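Local coordinates for lipopolysaccharide core heptose(I) kinase WaaP (Pseudomonas aeruginosa, PDB 6DFL), which phosphorylates the first heptose of the lipopolysaccharide inner core with ATP and magnesium, and also acts as a protein-tyrosine kinase that autophosphorylates, at residues A[144-149]-A[180-185]; A[205-210]-A[230-235]; A[223-228]-A[238-243]. All coordinates share one frame; numbering follows the deposited sequence.

How the interactions relate
All three contacts lie in the helical part of this kinase fold, around helix 221-232. Interaction 1 closes first along the chain, joining helix 137-156 to strand 184-186. Interactions 2 and 3 follow interleaved: helix 200-212, two successive parts of helix 221-232, and helix 236-242 come in the order 205-210, 223-228, 230-235, 238-243. Their centres are about 8 Å apart, whereas interaction 1 lies about 14 Å from interaction 2 and 18 Å from interaction 3. F227 of segment 223-228 packs on V144 and A148 of segment 144-149 and on L207 and L210, linking the neighbourhoods. The three contacts thus appear to form parts of one apolar core bordering the acyl-thioester pocket.

Interaction 1 (A[144-149]-A[180-185]); sequences VEAVAR and DDFRLS
The F182 ring turns its edge to A146, whose methyl carbon CB lies near the ring plane, 3.6 Å from CE2 of F182 and a little farther from CZ. The contact belongs to the kinase fold: helix 137-156, probably the counterpart of helix E of eukaryotic protein kinases, since it leads toward the loop with D163, rests on the small antiparallel sheet that includes strands 169-172 and 184-186. The other flat group, the guanidinium of R149, has A146 CA 3.5 Å above one face and E145 O on that same face, both toward the rim, because the arginine chain folds back along its own helix.

F182 CG stands between the backbone N and the carbonyl carbon (chi1 66°), and this swings the ring end in toward the helix although the side chain sets out in another direction. L184 starts toward the helix and adds the remaining contacts through one methyl, CD1. It crosses V147 at about a right angle. No hydrogen bond spans the two segments, and the joint is purely apolar. The strand itself is held by backbone hydrogen bonds between R183 and H172 and between S185 and L170, which fix its place beside strand 169-172. L143 and M150 continue the helix side of the packing against L184, while V147 also touches the bound acyl thioester, so the helix side of this contact borders the lipid site. At the centre of the contact, CD1 of L184 is wedged 3.7 Å from CG2 of V147 and 3.8 Å from CB of A146.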
loop_
_atom_site.group_PDB
_atom_site.type_symbol
_atom_site.label_atom_id
_atom_site.label_comp_id
_atom_site.label_asym_id
_atom_site.label_seq_id
_atom_site.Cartn_x
_atom_site.Cartn_y
_atom_site.Cartn_z
ATOM N N VAL A 144 6.277 3.690 1.522
ATOM C CA VAL A 144 6.369 2.638 0.515
ATOM C C VAL A 144 6.392 1.268 1.184
ATOM O O VAL A 144 5.671 0.348 0.781
ATOM C CB VAL A 144 7.617 2.840 -0.365
ATOM C CG1 VAL A 144 7.855 1.601 -1.199
ATOM C CG2 VAL A 144 7.463 4.070 -1.255
ATOM N N GLU A 145 7.217 1.113 2.227
ATOM C CA GLU A 145 7.357 -0.205 2.836
ATOM C C GLU A 145 6.128 -0.560 3.646
ATOM O O GLU A 145 5.701 -1.720 3.650
ATOM C CB GLU A 145 8.611 -0.271 3.709
ATOM C CG GLU A 145 9.872 -0.054 2.915
ATOM C CD GLU A 145 11.120 -0.301 3.746
ATOM O OE1 GLU A 145 10.977 -0.892 4.841
ATOM O OE2 GLU A 145 12.227 0.098 3.306
ATOM N N ALA A 146 5.551 0.417 4.345
ATOM C CA ALA A 146 4.356 0.129 5.125
ATOM C C ALA A 146 3.214 -0.363 4.236
ATOM O O ALA A 146 2.366 -1.143 4.688
ATOM C CB ALA A 146 3.932 1.368 5.906
ATOM N N VAL A 147 3.187 0.039 2.965
ATOM C CA VAL A 147 2.109 -0.454 2.114
ATOM C C VAL A 147 2.460 -1.833 1.599
ATOM O O VAL A 147 1.605 -2.726 1.538
ATOM C CB VAL A 147 1.816 0.527 0.962
ATOM C CG1 VAL A 147 0.727 -0.020 0.067
ATOM C CG2 VAL A 147 1.439 1.887 1.527
ATOM N N ALA A 148 3.718 -2.014 1.204
ATOM C CA ALA A 148 4.219 -3.345 0.880
ATOM C C ALA A 148 3.855 -4.354 1.966
ATOM O O ALA A 148 3.367 -5.443 1.664
ATOM C CB ALA A 148 5.717 -3.283 0.653
ATOM N N ARG A 149 3.979 -3.977 3.239
ATOM C CA ARG A 149 3.649 -4.925 4.300
ATOM C C ARG A 149 2.161 -5.210 4.363
ATOM O O ARG A 149 1.745 -6.359 4.571
ATOM C CB ARG A 149 4.141 -4.416 5.655
ATOM C CG ARG A 149 5.624 -4.662 5.899
ATOM C CD ARG A 149 6.024 -4.338 7.333
ATOM N NE ARG A 149 5.577 -3.012 7.777
ATOM C CZ ARG A 149 6.343 -1.922 7.784
ATOM N NH1 ARG A 149 7.607 -1.998 7.361
ATOM N NH2 ARG A 149 5.844 -0.756 8.213
ATOM N N ASP A 180 9.392 7.435 11.772
ATOM C CA ASP A 180 9.495 6.451 12.836
ATOM C C ASP A 180 8.157 6.153 13.465
ATOM O O ASP A 180 8.023 5.143 14.165
ATOM C CB ASP A 180 10.478 6.926 13.907
ATOM C CG ASP A 180 11.871 7.086 13.363
ATOM O OD1 ASP A 180 12.334 6.151 12.674
ATOM O OD2 ASP A 180 12.487 8.151 13.582
ATOM N N ASP A 181 7.162 6.986 13.197
ATOM C CA ASP A 181 5.876 6.867 13.867
ATOM C C ASP A 181 4.786 7.357 12.911
ATOM O O ASP A 181 4.660 8.564 12.670
ATOM C CB ASP A 181 5.895 7.656 15.163
ATOM C CG ASP A 181 4.801 7.239 16.099
ATOM O OD1 ASP A 181 4.877 6.092 16.604
ATOM O OD2 ASP A 181 3.865 8.049 16.323
ATOM N N PHE A 182 4.022 6.408 12.363
ATOM C CA PHE A 182 2.844 6.663 11.537
ATOM C C PHE A 182 2.082 5.355 11.379
ATOM O O PHE A 182 2.682 4.277 11.377
ATOM C CB PHE A 182 3.214 7.220 10.159
ATOM C CG PHE A 182 3.969 6.253 9.291
ATOM C CD1 PHE A 182 5.356 6.217 9.312
ATOM C CD2 PHE A 182 3.298 5.390 8.441
ATOM C CE1 PHE A 182 6.069 5.332 8.507
ATOM C CE2 PHE A 182 4.004 4.491 7.629
ATOM C CZ PHE A 182 5.396 4.465 7.667
ATOM N N ARG A 183 0.759 5.450 11.235
ATOM C CA ARG A 183 -0.040 4.256 11.000
ATOM C C ARG A 183 -0.961 4.444 9.801
ATOM O O ARG A 183 -1.512 5.530 9.578
ATOM C CB ARG A 183 -0.857 3.868 12.233
ATOM C CG ARG A 183 -1.798 4.919 12.727
ATOM C CD ARG A 183 -2.428 4.480 14.029
ATOM N NE ARG A 183 -3.420 5.445 14.481
ATOM C CZ ARG A 183 -4.732 5.248 14.437
ATOM N NH1 ARG A 183 -5.225 4.107 13.964
ATOM N NH2 ARG A 183 -5.553 6.196 14.869
ATOM N N LEU A 184 -1.103 3.375 9.028
ATOM C CA LEU A 184 -1.962 3.318 7.867
ATOM C C LEU A 184 -3.205 2.497 8.185
ATOM O O LEU A 184 -3.223 1.708 9.130
ATOM C CB LEU A 184 -1.218 2.724 6.669
ATOM C CG LEU A 184 -0.017 3.542 6.194
ATOM C CD1 LEU A 184 0.586 2.954 4.943
ATOM C CD2 LEU A 184 -0.394 5.006 5.966
ATOM N N SER A 185 -4.274 2.748 7.422
ATOM C CA SER A 185 -5.422 1.859 7.352
ATOM C C SER A 185 -5.801 1.689 5.892
ATOM O O SER A 185 -5.794 2.662 5.124
ATOM C CB SER A 185 -6.614 2.397 8.133
ATOM O OG SER A 185 -6.274 2.617 9.479
#

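Interaction 2 (A[205-210]-A[230-235]); sequences KDLAAL and TYFRRP
L207 and Y231 reach toward each other from opposite directions, and the leucine sets one methyl on the face of the tyrosine ring: CD2 of L207 sits 3.5 Å from the centroid of the Y231 ring, 11° off its normal. This is a CH-pi contact over the face, almost centred. The other methyl of L207, CD1, leans to one side of the ring and approaches CE2 of Y231 at 3.5 Å. That same CD1 comes obliquely toward F232, where CZ is 4.3 Å away, so the leucine fills the angle between two successive aromatic side chains. The aromatics also meet each other: CD2 of Y231 stands 3.6 Å above the plane of the F232 ring, over its centre, while F232 CE2 lies in the plane of the tyrosine ring, at its edge.

With CG of Y231 anti to the backbone N (chi1 170°), the ring extends from helix 221-232 toward helix 200-212. Its hydroxyl is hydrogen-bonded to ND1 of H155, whose NE2 bonds OD2 of D206, so a hydrogen-bonded relay Y231-H155-D206 joins the three helices beside the apolar contact. D206 also accepts the backbone N-H groups of H161 and R162 of the HRD motif, whose D163 is the probable active-site residue, as the helix F aspartate does in eukaryotic protein kinases, of which D206 is probably the counterpart.

The contact therefore packs helix 200-212 on the C-terminal end of helix 221-232, with helix 137-156 alongside supplying H155, and F232 turned onward to I239 of helix 236-242.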
loop_
_atom_site.group_PDB
_atom_site.type_symbol
_atom_site.label_atom_id
_atom_site.label_comp_id
_atom_site.label_asym_id
_atom_site.label_seq_id
_atom_site.Cartn_x
_atom_site.Cartn_y
_atom_site.Cartn_z
ATOM N N LYS A 205 -3.299 -8.578 -10.010
ATOM C CA LYS A 205 -4.196 -7.472 -10.329
ATOM C C LYS A 205 -4.064 -6.351 -9.298
ATOM O O LYS A 205 -3.857 -5.191 -9.663
ATOM C CB LYS A 205 -5.645 -7.964 -10.434
ATOM C CG LYS A 205 -5.972 -8.773 -11.714
ATOM C CD LYS A 205 -7.459 -8.654 -12.097
ATOM C CE LYS A 205 -7.816 -9.403 -13.384
ATOM N NZ LYS A 205 -8.027 -10.870 -13.170
ATOM N N ASP A 206 -4.134 -6.690 -7.998
ATOM C CA ASP A 206 -3.941 -5.692 -6.942
ATOM C C ASP A 206 -2.603 -4.982 -7.094
ATOM O O ASP A 206 -2.521 -3.753 -6.961
ATOM C CB ASP A 206 -3.979 -6.347 -5.566
ATOM C CG ASP A 206 -5.373 -6.596 -5.040
ATOM O OD1 ASP A 206 -6.388 -6.423 -5.763
ATOM O OD2 ASP A 206 -5.434 -7.001 -3.855
ATOM N N LEU A 207 -1.525 -5.761 -7.287
ATOM C CA LEU A 207 -0.194 -5.185 -7.425
ATOM C C LEU A 207 -0.108 -4.281 -8.638
ATOM O O LEU A 207 0.529 -3.228 -8.591
ATOM C CB LEU A 207 0.860 -6.285 -7.552
ATOM C CG LEU A 207 1.224 -7.190 -6.377
ATOM C CD1 LEU A 207 2.239 -8.201 -6.870
ATOM C CD2 LEU A 207 1.750 -6.365 -5.226
ATOM N N ALA A 208 -0.694 -4.707 -9.750
ATOM C CA ALA A 208 -0.783 -3.849 -10.923
ATOM C C ALA A 208 -1.487 -2.546 -10.583
ATOM O O ALA A 208 -0.962 -1.453 -10.819
ATOM C CB ALA A 208 -1.513 -4.587 -12.042
ATOM N N ALA A 209 -2.679 -2.642 -10.000
ATOM C CA ALA A 209 -3.452 -1.439 -9.719
ATOM C C ALA A 209 -2.719 -0.543 -8.727
ATOM O O ALA A 209 -2.658 0.679 -8.912
ATOM C CB ALA A 209 -4.835 -1.821 -9.201
ATOM N N LEU A 210 -2.119 -1.127 -7.681
ATOM C CA LEU A 210 -1.399 -0.282 -6.738
ATOM C C LEU A 210 -0.299 0.491 -7.443
ATOM O O LEU A 210 -0.143 1.700 -7.231
ATOM C CB LEU A 210 -0.843 -1.115 -5.601
ATOM C CG LEU A 210 -0.206 -0.206 -4.569
ATOM C CD1 LEU A 210 -1.216 0.741 -3.985
ATOM C CD2 LEU A 210 0.450 -1.041 -3.475
ATOM N N THR A 230 9.872 -5.965 0.174
ATOM C CA THR A 230 9.019 -6.020 1.354
ATOM C C THR A 230 7.708 -6.720 1.041
ATOM O O THR A 230 7.173 -7.459 1.877
ATOM C CB THR A 230 8.765 -4.616 1.864
ATOM O OG1 THR A 230 10.016 -3.955 2.030
ATOM C CG2 THR A 230 8.037 -4.625 3.189
ATOM N N TYR A 231 7.192 -6.536 -0.179
ATOM C CA TYR A 231 5.912 -7.152 -0.520
ATOM C C TYR A 231 6.024 -8.676 -0.530
ATOM O O TYR A 231 5.227 -9.374 0.109
ATOM C CB TYR A 231 5.387 -6.645 -1.871
ATOM C CG TYR A 231 4.210 -7.484 -2.297
ATOM C CD1 TYR A 231 2.986 -7.407 -1.608
ATOM C CD2 TYR A 231 4.318 -8.387 -3.347
ATOM C CE1 TYR A 231 1.939 -8.203 -1.945
ATOM C CE2 TYR A 231 3.251 -9.183 -3.701
ATOM C CZ TYR A 231 2.069 -9.081 -2.992
ATOM O OH TYR A 231 1.008 -9.871 -3.329
ATOM N N PHE A 232 7.004 -9.209 -1.267
ATOM C CA PHE A 232 7.179 -10.654 -1.378
ATOM C C PHE A 232 7.887 -11.271 -0.177
ATOM O O PHE A 232 7.652 -12.445 0.124
ATOM C CB PHE A 232 7.961 -10.991 -2.645
ATOM C CG PHE A 232 7.184 -10.789 -3.926
ATOM C CD1 PHE A 232 6.245 -11.722 -4.336
ATOM C CD2 PHE A 232 7.441 -9.708 -4.743
ATOM C CE1 PHE A 232 5.582 -11.581 -5.505
ATOM C CE2 PHE A 232 6.758 -9.544 -5.925
ATOM C CZ PHE A 232 5.821 -10.480 -6.306
ATOM N N ARG A 233 8.710 -10.507 0.544
ATOM C CA ARG A 233 9.526 -11.047 1.635
ATOM C C ARG A 233 10.374 -12.195 1.094
ATOM O O ARG A 233 10.320 -13.324 1.579
ATOM C CB ARG A 233 8.666 -11.490 2.819
ATOM C CG ARG A 233 7.544 -10.531 3.186
ATOM C CD ARG A 233 6.786 -11.003 4.419
ATOM N NE ARG A 233 6.380 -12.400 4.279
ATOM C CZ ARG A 233 5.781 -13.112 5.233
ATOM N NH1 ARG A 233 5.505 -12.553 6.408
ATOM N NH2 ARG A 233 5.458 -14.388 5.018
ATOM N N ARG A 234 11.061 -11.896 0.017
ATOM C CA ARG A 234 11.950 -12.813 -0.718
ATOM C C ARG A 234 13.096 -11.915 -1.160
ATOM O O ARG A 234 12.997 -10.711 -1.138
ATOM C CB ARG A 234 11.278 -13.465 -1.927
ATOM C CG ARG A 234 10.052 -14.322 -1.634
ATOM C CD ARG A 234 10.349 -15.475 -0.671
ATOM N NE ARG A 234 11.345 -16.410 -1.193
ATOM C CZ ARG A 234 11.929 -17.374 -0.475
ATOM N NH1 ARG A 234 11.624 -17.558 0.805
ATOM N NH2 ARG A 234 12.815 -18.163 -1.049
ATOM N N PRO A 235 14.239 -12.537 -1.495
ATOM C CA PRO A 235 15.353 -11.701 -1.952
ATOM C C PRO A 235 14.987 -11.023 -3.249
ATOM O O PRO A 235 14.176 -11.517 -4.034
ATOM C CB PRO A 235 16.495 -12.713 -2.130
ATOM C CG PRO A 235 16.170 -13.807 -1.131
ATOM C CD PRO A 235 14.664 -13.910 -1.184
#

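Interaction 3 (A[223-228]-A[238-243]); sequences DKLRFL and EILRDE. With G9S (S-[2-({N-[(2S)-2-hydroxy-3,3-dimethyl-4-(phosphonooxy)butanoyl]-beta-alanyl}amino)ethyl] hexadecanethioate), chain C.
This is an apolar helix-helix contact between the consecutive helices 221-232 and 236-242, near the outer end of the kinase's helical region, and it forms part of the wall of a lipid-binding pocket. One leucine-leucine and one leucine-isoleucine pair join the helices. CD2 of L225 faces CD2 of L240 at 3.9 Å, methyl to methyl, and L228 lies against I239. I239 meets L228 with two branches: its CG2 is 4.2 Å from CB of L228, while CD1 reaches the backbone oxygen L228 O at 3.6 Å. The branches are placed by the first torsion of I239 (chi1 -68°), which sets CG1 beside the backbone N and CG2 anti to it.

The bound hexadecanoyl phosphopantetheine thioester runs along the same side chains. C21 of its acyl chain lies over one face of the F227 ring, offset toward the rim, with CG of F227 3.5 Å away. CD1 of L228 is 3.4 Å from the thioester carbonyl oxygen O3, and CD2 of L225 packs 3.6 Å from C1 of the pantetheine arm. L240 CD1 touches the methyl C20 near the phosphate end, and the extended side chain of K224 runs past the acyl chain before NZ hydrogen-bonds OH of Y211. Phosphopantetheine of this kind is the arm of acyl carrier proteins, consistent with the second protein chain that packs on L225 and L240.

R226 bridges D223 on its own helix (NH1 to OD1, 3.1 Å) and also an acidic side chain of that other protein chain. Helix 137-156 flanks helix 221-232 through contacts with F227 and R226, while L247 of helix 244-257 packs on both L228 and L240.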
loop_
_atom_site.group_PDB
_atom_site.type_symbol
_atom_site.label_atom_id
_atom_site.label_comp_id
_atom_site.label_asym_id
_atom_site.label_seq_id
_atom_site.Cartn_x
_atom_site.Cartn_y
_atom_site.Cartn_z
ATOM N N ASP A 223 12.893 2.744 -5.079
ATOM C CA ASP A 223 11.678 2.716 -4.274
ATOM C C ASP A 223 10.758 1.588 -4.713
ATOM O O ASP A 223 10.021 1.037 -3.897
ATOM C CB ASP A 223 10.952 4.057 -4.351
ATOM C CG ASP A 223 11.825 5.225 -3.935
ATOM O OD1 ASP A 223 12.669 5.068 -3.008
ATOM O OD2 ASP A 223 11.656 6.313 -4.540
ATOM N N LYS A 224 10.802 1.206 -5.983
ATOM C CA LYS A 224 9.947 0.114 -6.430
ATOM C C LYS A 224 10.524 -1.248 -6.044
ATOM O O LYS A 224 9.771 -2.150 -5.650
ATOM C CB LYS A 224 9.715 0.209 -7.947
ATOM C CG LYS A 224 9.005 1.493 -8.413
ATOM C CD LYS A 224 9.039 1.621 -9.930
ATOM C CE LYS A 224 8.822 3.059 -10.362
ATOM N NZ LYS A 224 8.717 3.163 -11.847
ATOM N N LEU A 225 11.850 -1.422 -6.153
ATOM C CA LEU A 225 12.487 -2.649 -5.656
ATOM C C LEU A 225 12.302 -2.790 -4.151
ATOM O O LEU A 225 11.979 -3.876 -3.662
ATOM C CB LEU A 225 13.974 -2.674 -6.018
ATOM C CG LEU A 225 14.331 -2.560 -7.500
ATOM C CD1 LEU A 225 15.814 -2.320 -7.692
ATOM C CD2 LEU A 225 13.879 -3.799 -8.226
ATOM N N ARG A 226 12.516 -1.707 -3.396
ATOM C CA ARG A 226 12.161 -1.728 -1.982
ATOM C C ARG A 226 10.747 -2.251 -1.793
ATOM O O ARG A 226 10.505 -3.115 -0.949
ATOM C CB ARG A 226 12.280 -0.325 -1.383
ATOM C CG ARG A 226 13.605 -0.001 -0.748
ATOM C CD ARG A 226 13.815 1.477 -0.488
ATOM N NE ARG A 226 15.230 1.838 -0.563
ATOM C CZ ARG A 226 15.786 2.573 -1.529
ATOM N NH1 ARG A 226 15.045 3.075 -2.516
ATOM N NH2 ARG A 226 17.093 2.825 -1.506
ATOM N N PHE A 227 9.793 -1.750 -2.589
ATOM C CA PHE A 227 8.430 -2.237 -2.453
ATOM C C PHE A 227 8.360 -3.737 -2.687
ATOM O O PHE A 227 7.713 -4.456 -1.922
ATOM C CB PHE A 227 7.471 -1.526 -3.420
ATOM C CG PHE A 227 6.062 -1.980 -3.254
ATOM C CD1 PHE A 227 5.212 -1.311 -2.392
ATOM C CD2 PHE A 227 5.614 -3.129 -3.860
ATOM C CE1 PHE A 227 3.927 -1.760 -2.178
ATOM C CE2 PHE A 227 4.319 -3.573 -3.650
ATOM C CZ PHE A 227 3.482 -2.886 -2.808
ATOM N N LEU A 228 8.944 -4.212 -3.790
ATOM C CA LEU A 228 8.800 -5.617 -4.168
ATOM C C LEU A 228 9.397 -6.546 -3.112
ATOM O O LEU A 228 8.787 -7.567 -2.756
ATOM C CB LEU A 228 9.465 -5.855 -5.518
ATOM C CG LEU A 228 8.782 -5.184 -6.722
ATOM C CD1 LEU A 228 9.732 -5.144 -7.922
ATOM C CD2 LEU A 228 7.509 -5.931 -7.067
ATOM N N GLU A 238 15.694 -13.158 -6.465
ATOM C CA GLU A 238 14.674 -14.150 -6.785
ATOM C C GLU A 238 13.422 -13.491 -7.390
ATOM O O GLU A 238 12.856 -14.005 -8.366
ATOM C CB GLU A 238 14.340 -14.942 -5.520
ATOM C CG GLU A 238 13.292 -16.034 -5.650
ATOM C CD GLU A 238 12.990 -16.649 -4.293
ATOM O OE1 GLU A 238 13.926 -16.726 -3.485
ATOM O OE2 GLU A 238 11.838 -17.038 -4.004
ATOM N N ILE A 239 12.981 -12.354 -6.834
ATOM C CA ILE A 239 11.773 -11.685 -7.340
ATOM C C ILE A 239 11.947 -11.318 -8.808
ATOM O O ILE A 239 11.139 -11.694 -9.665
ATOM C CB ILE A 239 11.446 -10.440 -6.501
ATOM C CG1 ILE A 239 11.026 -10.850 -5.106
ATOM C CG2 ILE A 239 10.318 -9.605 -7.165
ATOM C CD1 ILE A 239 11.279 -9.767 -4.102
ATOM N N LEU A 240 13.025 -10.596 -9.119
ATOM C CA LEU A 240 13.309 -10.184 -10.486
ATOM C C LEU A 240 13.432 -11.354 -11.442
ATOM O O LEU A 240 13.274 -11.180 -12.655
ATOM C CB LEU A 240 14.587 -9.368 -10.509
ATOM C CG LEU A 240 14.464 -8.094 -9.670
ATOM C CD1 LEU A 240 15.838 -7.499 -9.400
ATOM C CD2 LEU A 240 13.572 -7.072 -10.369
ATOM N N ARG A 241 13.700 -12.550 -10.935
ATOM C CA ARG A 241 13.825 -13.701 -11.811
ATOM C C ARG A 241 12.477 -14.386 -12.009
ATOM O O ARG A 241 12.077 -14.656 -13.144
ATOM C CB ARG A 241 14.874 -14.675 -11.238
ATOM C CG ARG A 241 15.092 -15.962 -12.027
ATOM C CD ARG A 241 16.480 -16.535 -11.703
ATOM N NE ARG A 241 16.810 -17.696 -12.523
ATOM C CZ ARG A 241 17.179 -18.877 -12.034
ATOM N NH1 ARG A 241 17.293 -19.052 -10.719
ATOM N NH2 ARG A 241 17.460 -19.883 -12.859
ATOM N N ASP A 242 11.765 -14.661 -10.915
ATOM C CA ASP A 242 10.540 -15.450 -10.996
ATOM C C ASP A 242 9.327 -14.609 -11.392
ATOM O O ASP A 242 8.358 -15.152 -11.935
ATOM C CB ASP A 242 10.258 -16.145 -9.659
ATOM C CG ASP A 242 11.368 -17.136 -9.234
ATOM O OD1 ASP A 242 12.309 -17.396 -10.022
ATOM O OD2 ASP A 242 11.278 -17.653 -8.097
ATOM N N GLU A 243 9.340 -13.306 -11.118
ATOM C CA GLU A 243 8.238 -12.439 -11.508
ATOM C C GLU A 243 8.565 -11.615 -12.754
ATOM O O GLU A 243 7.865 -10.643 -13.047
ATOM C CB GLU A 243 7.834 -11.536 -10.337
ATOM C CG GLU A 243 7.511 -12.285 -9.030
ATOM C CD GLU A 243 6.363 -13.280 -9.153
ATOM O OE1 GLU A 243 5.565 -13.169 -10.110
ATOM O OE2 GLU A 243 6.265 -14.191 -8.289
HETATM C C1 G9S C . 12.947 -2.733 -11.545
HETATM C C2 G9S C . 14.728 -1.375 -12.701
HETATM C C3 G9S C . 15.388 -0.912 -13.990
HETATM C C4 G9S C . 15.969 -2.008 -14.865
HETATM C C5 G9S C . 16.126 -4.609 -14.515
HETATM C C6 G9S C . 18.419 -4.671 -13.170
HETATM C C7 G9S C . 19.884 -4.859 -13.484
HETATM C C8 G9S C . 18.234 -3.363 -12.447
HETATM C C10 G9S C . 9.464 -3.035 -11.708
HETATM C C11 G9S C . 8.110 -3.111 -12.356
HETATM C C12 G9S C . 6.965 -2.613 -11.505
HETATM C C13 G9S C . 7.360 -1.989 -10.178
HETATM C C14 G9S C . 6.870 -2.712 -8.916
HETATM C C15 G9S C . 5.646 -2.136 -8.221
HETATM C C16 G9S C . 5.830 -0.896 -7.379
HETATM N N2 G9S C . 13.589 -2.279 -12.752
HETATM C C19 G9S C . 11.898 -1.820 -10.961
HETATM C C20 G9S C . 17.989 -5.810 -12.297
HETATM C C21 G9S C . 4.862 -0.660 -6.223
HETATM C C22 G9S C . 4.732 0.802 -5.803
HETATM C C23 G9S C . 3.546 1.213 -4.982
HETATM C C24 G9S C . 3.858 1.812 -3.626
HETATM C C25 G9S C . 2.748 2.475 -2.819
HETATM C C26 G9S C . 3.156 3.495 -1.751
HETATM C C27 G9S C . 3.266 4.946 -2.182
HETATM C C28 G9S C . 3.411 5.950 -1.078
HETATM C C29 G9S C . 2.332 6.976 -0.925
HETATM C C30 G9S C . 17.659 -4.693 -14.536
HETATM N N3 G9S C . 15.375 -3.356 -14.681
HETATM O O2 G9S C . 15.167 -0.997 -11.619
HETATM O O3 G9S C . 9.976 -4.006 -11.165
HETATM O O4 G9S C . 15.486 -5.646 -14.366
HETATM O O5 G9S C . 18.163 -3.779 -15.441
HETATM O O6 G9S C . 20.176 -5.641 -14.599
HETATM O O8 G9S C . 21.812 -6.898 -16.057
HETATM O O9 G9S C . 21.234 -7.811 -13.790
HETATM P P1 G9S C . 21.448 -6.564 -14.625
HETATM S S1 G9S C . 10.448 -1.583 -11.978
#